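Local structure of SusD homolog (Bacteroides thetaiotaomicron VPI-5482, 3IV0) at residues 33-46 / 268-282. The protein probably binds glycans at the outer membrane as a SusD-family protein, although its own ligand has not been established. Sequence-based numbering, arbitrary orientation. Where two conformers were deposited one is given.
Sequences FRNATMSQRPFLTY and IAQNINFNEIFMMNA
Ile268, at the end of strand 264-268, pushes CD1 against Phe33 CE2 (3.9 Å) and Met38 CG, while its CG2 lies against the aliphatic part of Arg34. That arginine leaves the helix with CG anti to the backbone N (chi1 172°) and bends at chi3, which brings NH1 to Ala269 O (2.9 Å, 164°); the carbonyl lies in the guanidinium plane, although NH1 stands above the plane of the carbonyl group. Past a G1 beta bulge, where Asn275 and Glu276 both face Asn271, Glu276 OE2 forms a salt bridge with Arg34 NH2 (2.9 Å), which also bonds to Asn31, and a water joins OE2 to NH1. The Phe278 ring is sandwiched between Gln270 CG and Met38, whose CB makes a CH-pi contact 3.9 Å from the centroid and whose doubly bent chain carries CE to CD2. Met279 N then donates to Met38 O (3.0 Å), and Ala282 packs on Pro42 (CB to CB 3.9 Å) while its carbonyl reaches Thr45 N through water. A leucine at Arg34 would probably leave Glu276 without its countercharge and Ala269 O without this donor. The arginine's salt bridge and hydrogen bond thus hold both ends of the 269-276 excursion, whereas apolar packing and a backbone bond fix the returning loop to the end of helix 19-39 and the start of helix 43-50.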
ATOM      1  N   PHE A  33     -10.111  -0.831  -8.815  1.00 10.79           N
ATOM      2  CA  PHE A  33      -9.090  -0.529  -7.814  1.00  9.56           C
ATOM      3  C   PHE A  33      -7.715  -0.601  -8.469  1.00 10.19           C
ATOM      4  O   PHE A  33      -6.858   0.247  -8.203  1.00 10.25           O
ATOM      5  CB  PHE A  33      -9.189  -1.507  -6.673  1.00  9.95           C
ATOM      6  CG  PHE A  33      -8.259  -1.190  -5.544  1.00  9.72           C
ATOM      7  CD1 PHE A  33      -8.594  -0.222  -4.596  1.00 10.78           C
ATOM      8  CD2 PHE A  33      -7.056  -1.819  -5.430  1.00 10.38           C
ATOM      9  CE1 PHE A  33      -7.726   0.064  -3.542  1.00 12.23           C
ATOM     10  CE2 PHE A  33      -6.194  -1.516  -4.390  1.00 11.50           C
ATOM     11  CZ  PHE A  33      -6.541  -0.570  -3.464  1.00 10.93           C
ATOM     12  N   ARG A  34      -7.479  -1.580  -9.321  1.00  9.44           N
ATOM     13  CA  ARG A  34      -6.230  -1.694 -10.043  1.00  9.59           C
ATOM     14  C   ARG A  34      -6.022  -0.466 -10.923  1.00  8.91           C
ATOM     15  O   ARG A  34      -4.905   0.064 -11.027  1.00 10.87           O
ATOM     16  CB  ARG A  34      -6.222  -2.955 -10.880  1.00 10.51           C
ATOM     17  CG  ARG A  34      -5.026  -3.055 -11.813  1.00 10.43           C
ATOM     18  CD  ARG A  34      -4.913  -4.418 -12.406  1.00 12.32           C
ATOM     19  NE  ARG A  34      -6.113  -4.804 -13.133  1.00 12.61           N
ATOM     20  CZ  ARG A  34      -6.410  -6.057 -13.445  1.00 13.43           C
ATOM     21  NH1 ARG A  34      -5.617  -7.051 -13.112  1.00 15.33           N
ATOM     22  NH2 ARG A  34      -7.540  -6.301 -14.125  1.00 15.98           N
ATOM     23  N   ASN A  35      -7.053  -0.029 -11.639  1.00 10.49           N
ATOM     24  CA  ASN A  35      -6.932   1.172 -12.456  1.00 10.09           C
ATOM     25  C   ASN A  35      -6.562   2.399 -11.647  1.00  9.69           C
ATOM     26  O   ASN A  35      -5.741   3.209 -12.110  1.00 11.05           O
ATOM     27  CB  ASN A  35      -8.223   1.407 -13.251  1.00 11.24           C
ATOM     28  CG  ASN A  35      -8.346   0.491 -14.442  1.00 12.04           C
ATOM     29  OD1 ASN A  35      -7.370  -0.014 -14.951  1.00 11.86           O
ATOM     30  ND2 ASN A  35      -9.593   0.298 -14.891  1.00 14.79           N
ATOM     31  N   ALA A  36      -7.180   2.548 -10.475  1.00 10.32           N
ATOM     32  CA  ALA A  36      -6.945   3.722  -9.631  1.00  9.41           C
ATOM     33  C   ALA A  36      -5.540   3.766  -9.071  1.00 10.93           C
ATOM     34  O   ALA A  36      -5.027   4.863  -8.781  1.00 11.23           O
ATOM     35  CB  ALA A  36      -7.920   3.715  -8.499  1.00  9.73           C
ATOM     36  N   THR A  37      -4.928   2.620  -8.855  1.00 10.34           N
ATOM     37  CA  THR A  37      -3.656   2.538  -8.132  1.00  9.44           C
ATOM     38  C   THR A  37      -2.435   2.335  -9.000  1.00  8.70           C
ATOM     39  O   THR A  37      -1.358   2.839  -8.656  1.00  9.77           O
ATOM     40  CB  THR A  37      -3.714   1.389  -7.113  1.00  9.46           C
ATOM     41  OG1 THR A  37      -4.116   0.195  -7.775  1.00 10.33           O
ATOM     42  CG2 THR A  37      -4.664   1.703  -5.955  1.00 10.36           C
HETATM   43  N   MSE A  38      -2.601   1.588 -10.113  1.00  9.48           N
HETATM   44  CA  MSE A  38      -1.512   1.055 -10.954  1.00  8.66           C
HETATM   45  C   MSE A  38      -1.656   1.213 -12.451  1.00  9.39           C
HETATM   46  O   MSE A  38      -0.632   1.316 -13.124  1.00 11.64           O
HETATM   47  CB  MSE A  38      -1.294  -0.442 -10.656  1.00 10.62           C
HETATM   48  CG  MSE A  38      -0.964  -0.815  -9.196  1.00 11.27           C
HETATM   49 SE   MSE A  38       0.698  -0.066  -8.531  0.75  9.78          SE
HETATM   50  CE  MSE A  38       1.889  -0.956  -9.769  1.00 11.75           C
ATOM     51  N   SER A  39      -2.864   1.054 -12.979  1.00 11.79           N
ATOM     52  CA  SER A  39      -3.012   0.861 -14.415  1.00 11.17           C
ATOM     53  C   SER A  39      -3.437   2.091 -15.174  1.00 12.73           C
ATOM     54  O   SER A  39      -3.115   2.180 -16.357  1.00 13.89           O
ATOM     55  CB  SER A  39      -3.910  -0.343 -14.710  1.00 12.29           C
ATOM     56  OG  SER A  39      -3.286  -1.544 -14.311  1.00 12.85           O
ATOM     57  N   GLN A  40      -4.147   3.012 -14.536  1.00 11.30           N
ATOM     58  CA  GLN A  40      -4.522   4.266 -15.184  1.00 15.01           C
ATOM     59  C   GLN A  40      -3.825   5.475 -14.555  1.00 12.29           C
ATOM     60  O   GLN A  40      -3.930   6.564 -15.091  1.00 14.58           O
ATOM     61  CB  GLN A  40      -6.053   4.449 -15.173  1.00 15.89           C
ATOM     62  CG  GLN A  40      -6.807   3.420 -16.068  1.00 16.86           C
ATOM     63  CD  GLN A  40      -8.373   3.530 -16.084  1.00 19.79           C
ATOM     64  OE1 GLN A  40      -9.021   4.021 -15.155  1.00 23.04           O
ATOM     65  NE2 GLN A  40      -8.974   3.014 -17.158  1.00 29.89           N
ATOM     66  N   ARG A  41      -3.253   5.279 -13.355  0.50 11.04           N
ATOM     67  CA  ARG A  41      -2.502   6.317 -12.593  0.50 12.16           C
ATOM     68  C   ARG A  41      -1.358   5.632 -11.854  0.50 10.90           C
ATOM     69  O   ARG A  41      -1.532   4.523 -11.346  0.50 11.60           O
ATOM     70  CB  ARG A  41      -3.359   6.981 -11.504  0.50 13.77           C
ATOM     71  CG  ARG A  41      -4.472   7.832 -11.961  0.50 11.03           C
ATOM     72  CD  ARG A  41      -5.752   7.018 -12.197  0.50  9.54           C
ATOM     73  NE  ARG A  41      -6.818   7.821 -12.799  0.50  9.60           N
ATOM     74  CZ  ARG A  41      -7.620   8.625 -12.099  0.50 10.21           C
ATOM     75  NH1 ARG A  41      -7.484   8.717 -10.785  0.50 13.71           N
ATOM     76  NH2 ARG A  41      -8.553   9.356 -12.710  0.50 15.61           N
ATOM     77  N   PRO A  42      -0.198   6.298 -11.729  1.00 10.33           N
ATOM     78  CA  PRO A  42       0.839   5.785 -10.825  1.00  9.96           C
ATOM     79  C   PRO A  42       0.618   6.235  -9.381  1.00 11.48           C
ATOM     80  O   PRO A  42       1.530   6.712  -8.709  1.00 11.27           O
ATOM     81  CB  PRO A  42       2.096   6.384 -11.423  1.00 10.57           C
ATOM     82  CG  PRO A  42       1.652   7.709 -11.925  1.00 10.67           C
ATOM     83  CD  PRO A  42       0.263   7.495 -12.442  1.00 11.54           C
ATOM     84  N   PHE A  43      -0.604   6.077  -8.929  1.00 10.19           N
ATOM     85  CA  PHE A  43      -1.021   6.576  -7.617  1.00 10.54           C
ATOM     86  C   PHE A  43      -0.233   5.983  -6.484  1.00 11.62           C
ATOM     87  O   PHE A  43       0.266   6.710  -5.635  1.00 10.99           O
ATOM     88  CB  PHE A  43      -2.523   6.281  -7.430  1.00 11.47           C
ATOM     89  CG  PHE A  43      -3.057   6.526  -6.045  1.00  9.57           C
ATOM     90  CD1 PHE A  43      -2.914   5.554  -5.054  1.00  9.97           C
ATOM     91  CD2 PHE A  43      -3.714   7.694  -5.732  1.00 11.98           C
ATOM     92  CE1 PHE A  43      -3.420   5.773  -3.782  1.00 11.74           C
ATOM     93  CE2 PHE A  43      -4.262   7.893  -4.467  1.00 10.48           C
ATOM     94  CZ  PHE A  43      -4.076   6.943  -3.490  1.00  9.70           C
ATOM     95  N   LEU A  44      -0.126   4.666  -6.432  1.00  9.72           N
ATOM     96  CA  LEU A  44       0.499   4.029  -5.264  1.00  9.51           C
ATOM     97  C   LEU A  44       1.962   4.379  -5.153  1.00 10.20           C
ATOM     98  O   LEU A  44       2.435   4.687  -4.033  1.00 10.55           O
ATOM     99  CB  LEU A  44       0.256   2.519  -5.280  1.00 11.70           C
ATOM    100  CG  LEU A  44       0.701   1.746  -4.045  1.00 12.58           C
ATOM    101  CD1 LEU A  44       0.223   2.393  -2.745  1.00 14.33           C
ATOM    102  CD2 LEU A  44       0.126   0.348  -4.181  1.00 15.99           C
ATOM    103  N   THR A  45       2.719   4.370  -6.233  1.00 10.18           N
ATOM    104  CA  THR A  45       4.135   4.614  -6.078  1.00  9.71           C
ATOM    105  C   THR A  45       4.430   6.102  -5.888  1.00 11.34           C
ATOM    106  O   THR A  45       5.312   6.456  -5.094  1.00 10.73           O
ATOM    107  CB  THR A  45       4.959   3.950  -7.211  1.00 10.86           C
ATOM    108  OG1 THR A  45       6.340   3.928  -6.832  1.00 12.01           O
ATOM    109  CG2 THR A  45       4.888   4.685  -8.509  1.00 11.26           C
ATOM    110  N   TYR A  46       3.703   6.997  -6.555  1.00  9.02           N
ATOM    111  CA  TYR A  46       3.943   8.423  -6.343  1.00 10.04           C
ATOM    112  C   TYR A  46       3.621   8.763  -4.902  1.00 10.68           C
ATOM    113  O   TYR A  46       4.373   9.510  -4.256  1.00 11.16           O
ATOM    114  CB  TYR A  46       3.098   9.306  -7.263  1.00  9.74           C
ATOM    115  CG  TYR A  46       3.584   9.529  -8.664  1.00 11.30           C
ATOM    116  CD1 TYR A  46       4.254   8.574  -9.379  1.00 10.17           C
ATOM    117  CD2 TYR A  46       3.304  10.742  -9.276  1.00 12.51           C
ATOM    118  CE1 TYR A  46       4.620   8.811 -10.703  1.00 11.92           C
ATOM    119  CE2 TYR A  46       3.683  11.006 -10.540  1.00 12.48           C
ATOM    120  CZ  TYR A  46       4.339  10.032 -11.255  1.00 11.94           C
ATOM    121  OH  TYR A  46       4.655  10.326 -12.593  1.00 13.67           O
ATOM    122  N   ILE A 268      -2.423  -6.665  -5.922  1.00 10.34           N
ATOM    123  CA  ILE A 268      -3.096  -6.210  -7.125  1.00 10.54           C
ATOM    124  C   ILE A 268      -2.525  -7.011  -8.277  1.00 10.57           C
ATOM    125  O   ILE A 268      -1.311  -7.083  -8.456  1.00 11.02           O
ATOM    126  CB  ILE A 268      -2.845  -4.693  -7.350  1.00  9.39           C
ATOM    127  CG1 ILE A 268      -3.358  -3.844  -6.177  1.00 11.01           C
ATOM    128  CG2 ILE A 268      -3.539  -4.215  -8.643  1.00 10.79           C
ATOM    129  CD1 ILE A 268      -2.739  -2.433  -6.063  1.00 12.48           C
ATOM    130  N   ALA A 269      -3.384  -7.659  -9.071  1.00 11.48           N
ATOM    131  CA  ALA A 269      -2.953  -8.593 -10.075  1.00 11.63           C
ATOM    132  C   ALA A 269      -2.398  -7.903 -11.315  1.00 11.21           C
ATOM    133  O   ALA A 269      -3.017  -6.989 -11.857  1.00 12.35           O
ATOM    134  CB  ALA A 269      -4.166  -9.486 -10.488  1.00 13.93           C
ATOM    135  N   GLN A 270      -1.227  -8.354 -11.755  1.00 11.25           N
ATOM    136  CA  GLN A 270      -0.733  -8.065 -13.090  1.00 11.47           C
ATOM    137  C   GLN A 270      -0.722  -9.372 -13.868  1.00 13.47           C
ATOM    138  O   GLN A 270      -0.399 -10.429 -13.333  1.00 15.43           O
ATOM    139  CB  GLN A 270       0.694  -7.478 -13.071  1.00 11.73           C
ATOM    140  CG  GLN A 270       0.929  -6.498 -14.190  1.00 11.50           C
ATOM    141  CD  GLN A 270       2.316  -5.911 -14.259  1.00 12.67           C
ATOM    142  OE1 GLN A 270       3.248  -6.303 -13.522  1.00 15.48           O
ATOM    143  NE2 GLN A 270       2.468  -4.974 -15.134  1.00  9.30           N
ATOM    144  N   ASN A 271      -1.086  -9.285 -15.124  1.00 15.22           N
ATOM    145  CA  ASN A 271      -1.039 -10.460 -15.995  1.00 17.64           C
ATOM    146  C   ASN A 271      -0.750  -9.985 -17.422  1.00 19.70           C
ATOM    147  O   ASN A 271      -1.668  -9.671 -18.199  1.00 18.86           O
ATOM    148  CB  ASN A 271      -2.313 -11.282 -15.864  1.00 17.77           C
ATOM    149  CG  ASN A 271      -2.185 -12.638 -16.508  1.00 26.17           C
ATOM    150  OD1 ASN A 271      -1.430 -12.792 -17.456  1.00 27.79           O
ATOM    151  ND2 ASN A 271      -2.887 -13.635 -15.968  1.00 35.16           N
ATOM    152  N   ILE A 272       0.544  -9.903 -17.728  1.00 22.43           N
ATOM    153  CA  ILE A 272       1.044  -9.509 -19.041  1.00 27.07           C
ATOM    154  C   ILE A 272       0.399 -10.296 -20.166  1.00 26.97           C
ATOM    155  O   ILE A 272       0.018  -9.727 -21.180  1.00 29.01           O
ATOM    156  CB  ILE A 272       2.560  -9.762 -19.154  1.00 30.08           C
ATOM    157  CG1 ILE A 272       3.346  -8.611 -18.561  1.00 37.47           C
ATOM    158  CG2 ILE A 272       2.969  -9.950 -20.615  1.00 33.77           C
ATOM    159  CD1 ILE A 272       4.841  -8.785 -18.781  1.00 39.15           C
ATOM    160  N   ASN A 273       0.278 -11.602 -19.984  1.00 28.27           N
ATOM    161  CA  ASN A 273      -0.275 -12.468 -21.028  1.00 29.10           C
ATOM    162  C   ASN A 273      -1.735 -12.172 -21.334  1.00 28.77           C
ATOM    163  O   ASN A 273      -2.216 -12.481 -22.435  1.00 31.27           O
ATOM    164  CB  ASN A 273      -0.137 -13.941 -20.630  1.00 31.20           C
ATOM    165  N   PHE A 274      -2.450 -11.606 -20.364  1.00 25.31           N
ATOM    166  CA  PHE A 274      -3.876 -11.293 -20.507  1.00 23.68           C
ATOM    167  C   PHE A 274      -4.156  -9.793 -20.647  1.00 21.11           C
ATOM    168  O   PHE A 274      -5.290  -9.332 -20.421  1.00 22.13           O
ATOM    169  CB  PHE A 274      -4.644 -11.825 -19.303  1.00 27.21           C
ATOM    170  N   ASN A 275      -3.127  -9.038 -21.018  1.00 23.26           N
ATOM    171  CA  ASN A 275      -3.282  -7.618 -21.254  1.00 24.32           C
ATOM    172  C   ASN A 275      -3.736  -6.883 -20.002  1.00 23.32           C
ATOM    173  O   ASN A 275      -4.511  -5.955 -20.070  1.00 25.92           O
ATOM    174  CB  ASN A 275      -4.287  -7.365 -22.376  1.00 26.52           C
ATOM    175  N   GLU A 276      -3.296  -7.356 -18.842  1.00 21.13           N
ATOM    176  CA  GLU A 276      -3.564  -6.640 -17.590  1.00 18.66           C
ATOM    177  C   GLU A 276      -2.207  -6.149 -17.107  1.00 16.85           C
ATOM    178  O   GLU A 276      -1.485  -6.860 -16.388  1.00 18.23           O
ATOM    179  CB  GLU A 276      -4.213  -7.571 -16.597  1.00 19.84           C
ATOM    180  CG  GLU A 276      -5.641  -7.926 -16.989  1.00 21.26           C
ATOM    181  CD  GLU A 276      -6.252  -9.002 -16.115  1.00 38.80           C
ATOM    182  OE1 GLU A 276      -5.598 -10.047 -15.924  1.00 42.21           O
ATOM    183  OE2 GLU A 276      -7.401  -8.809 -15.640  1.00 49.65           O
ATOM    184  N   ILE A 277      -1.831  -4.982 -17.592  1.00 15.07           N
ATOM    185  CA  ILE A 277      -0.485  -4.460 -17.442  1.00 16.83           C
ATOM    186  C   ILE A 277      -0.521  -3.127 -16.739  1.00 14.74           C
ATOM    187  O   ILE A 277      -1.235  -2.221 -17.112  1.00 15.37           O
ATOM    188  CB  ILE A 277       0.200  -4.279 -18.817  1.00 19.20           C
ATOM    189  CG1 ILE A 277       0.052  -5.564 -19.630  1.00 22.55           C
ATOM    190  CG2 ILE A 277       1.685  -3.962 -18.685  1.00 19.92           C
ATOM    191  CD1 ILE A 277       0.708  -5.516 -21.021  1.00 26.53           C
ATOM    192  N   PHE A 278       0.282  -3.008 -15.695  1.00 12.72           N
ATOM    193  CA  PHE A 278       0.395  -1.753 -14.986  1.00 10.89           C
ATOM    194  C   PHE A 278       1.117  -0.749 -15.860  1.00 12.78           C
ATOM    195  O   PHE A 278       1.928  -1.131 -16.663  1.00 12.86           O
ATOM    196  CB  PHE A 278       1.198  -1.945 -13.709  1.00 11.05           C
ATOM    197  CG  PHE A 278       0.612  -2.982 -12.717  1.00 11.00           C
ATOM    198  CD1 PHE A 278      -0.765  -3.238 -12.606  1.00 12.16           C
ATOM    199  CD2 PHE A 278       1.473  -3.639 -11.835  1.00 10.55           C
ATOM    200  CE1 PHE A 278      -1.225  -4.134 -11.677  1.00 11.49           C
ATOM    201  CE2 PHE A 278       1.012  -4.533 -10.901  1.00 11.00           C
ATOM    202  CZ  PHE A 278      -0.338  -4.793 -10.817  1.00 11.96           C
HETATM  203  N   MSE A 279       0.891   0.531 -15.633  1.00 11.93           N
HETATM  204  CA  MSE A 279       1.735   1.526 -16.258  1.00 14.41           C
HETATM  205  C   MSE A 279       3.171   1.318 -15.828  1.00 15.09           C
HETATM  206  O   MSE A 279       3.438   1.049 -14.654  1.00 13.34           O
HETATM  207  CB  MSE A 279       1.316   2.903 -15.816  1.00 15.45           C
HETATM  208  CG  MSE A 279       0.073   3.361 -16.407  1.00 16.46           C
HETATM  209 SE   MSE A 279      -0.515   5.095 -15.743  0.75 15.96          SE
HETATM  210  CE  MSE A 279       0.937   6.060 -16.264  1.00 16.38           C
HETATM  211  N   MSE A 280       4.100   1.449 -16.759  0.66 15.91           N
HETATM  212  CA  MSE A 280       5.487   1.359 -16.439  0.66 18.31           C
HETATM  213  C   MSE A 280       5.849   2.303 -15.276  0.66 14.02           C
HETATM  214  O   MSE A 280       6.528   1.901 -14.323  0.66 14.74           O
HETATM  215  CB  MSE A 280       6.284   1.704 -17.683  0.66 20.87           C
HETATM  216  CG  MSE A 280       7.714   1.560 -17.482  0.66 18.50           C
HETATM  217 SE   MSE A 280       8.723   1.536 -19.127  0.50 36.71          SE
HETATM  218  CE  MSE A 280       8.062   0.434 -19.722  0.66  3.33           C
ATOM    219  N   ASN A 281       5.382   3.539 -15.352  1.00 12.95           N
ATOM    220  CA  ASN A 281       5.720   4.569 -14.371  1.00 12.28           C
ATOM    221  C   ASN A 281       5.046   4.323 -13.009  1.00 11.75           C
ATOM    222  O   ASN A 281       5.396   4.923 -12.010  1.00 11.44           O
ATOM    223  CB  ASN A 281       5.362   5.953 -14.939  1.00 12.73           C
ATOM    224  CG  ASN A 281       5.976   7.112 -14.199  1.00 11.95           C
ATOM    225  OD1 ASN A 281       7.143   7.087 -13.709  1.00 16.72           O
ATOM    226  ND2 ASN A 281       5.225   8.165 -14.144  1.00 10.59           N
ATOM    227  N   ALA A 282       4.045   3.456 -12.997  1.00 12.18           N
ATOM    228  CA  ALA A 282       3.372   3.038 -11.766  1.00 11.05           C
ATOM    229  C   ALA A 282       4.116   1.977 -10.970  1.00 11.34           C
ATOM    230  O   ALA A 282       3.837   1.751  -9.781  1.00 10.62           O
ATOM    231  CB  ALA A 282       1.966   2.500 -12.067  1.00 10.36           C
TER
HETATM  232  O   HOH W   1      -6.929 -10.019 -12.764  1.00 22.74           O
HETATM  233  O   HOH W   2       1.673   3.222  -8.719  1.00 10.75           O
HETATM  234  O   HOH W   3      -1.981   0.217 -17.925  1.00 21.02           O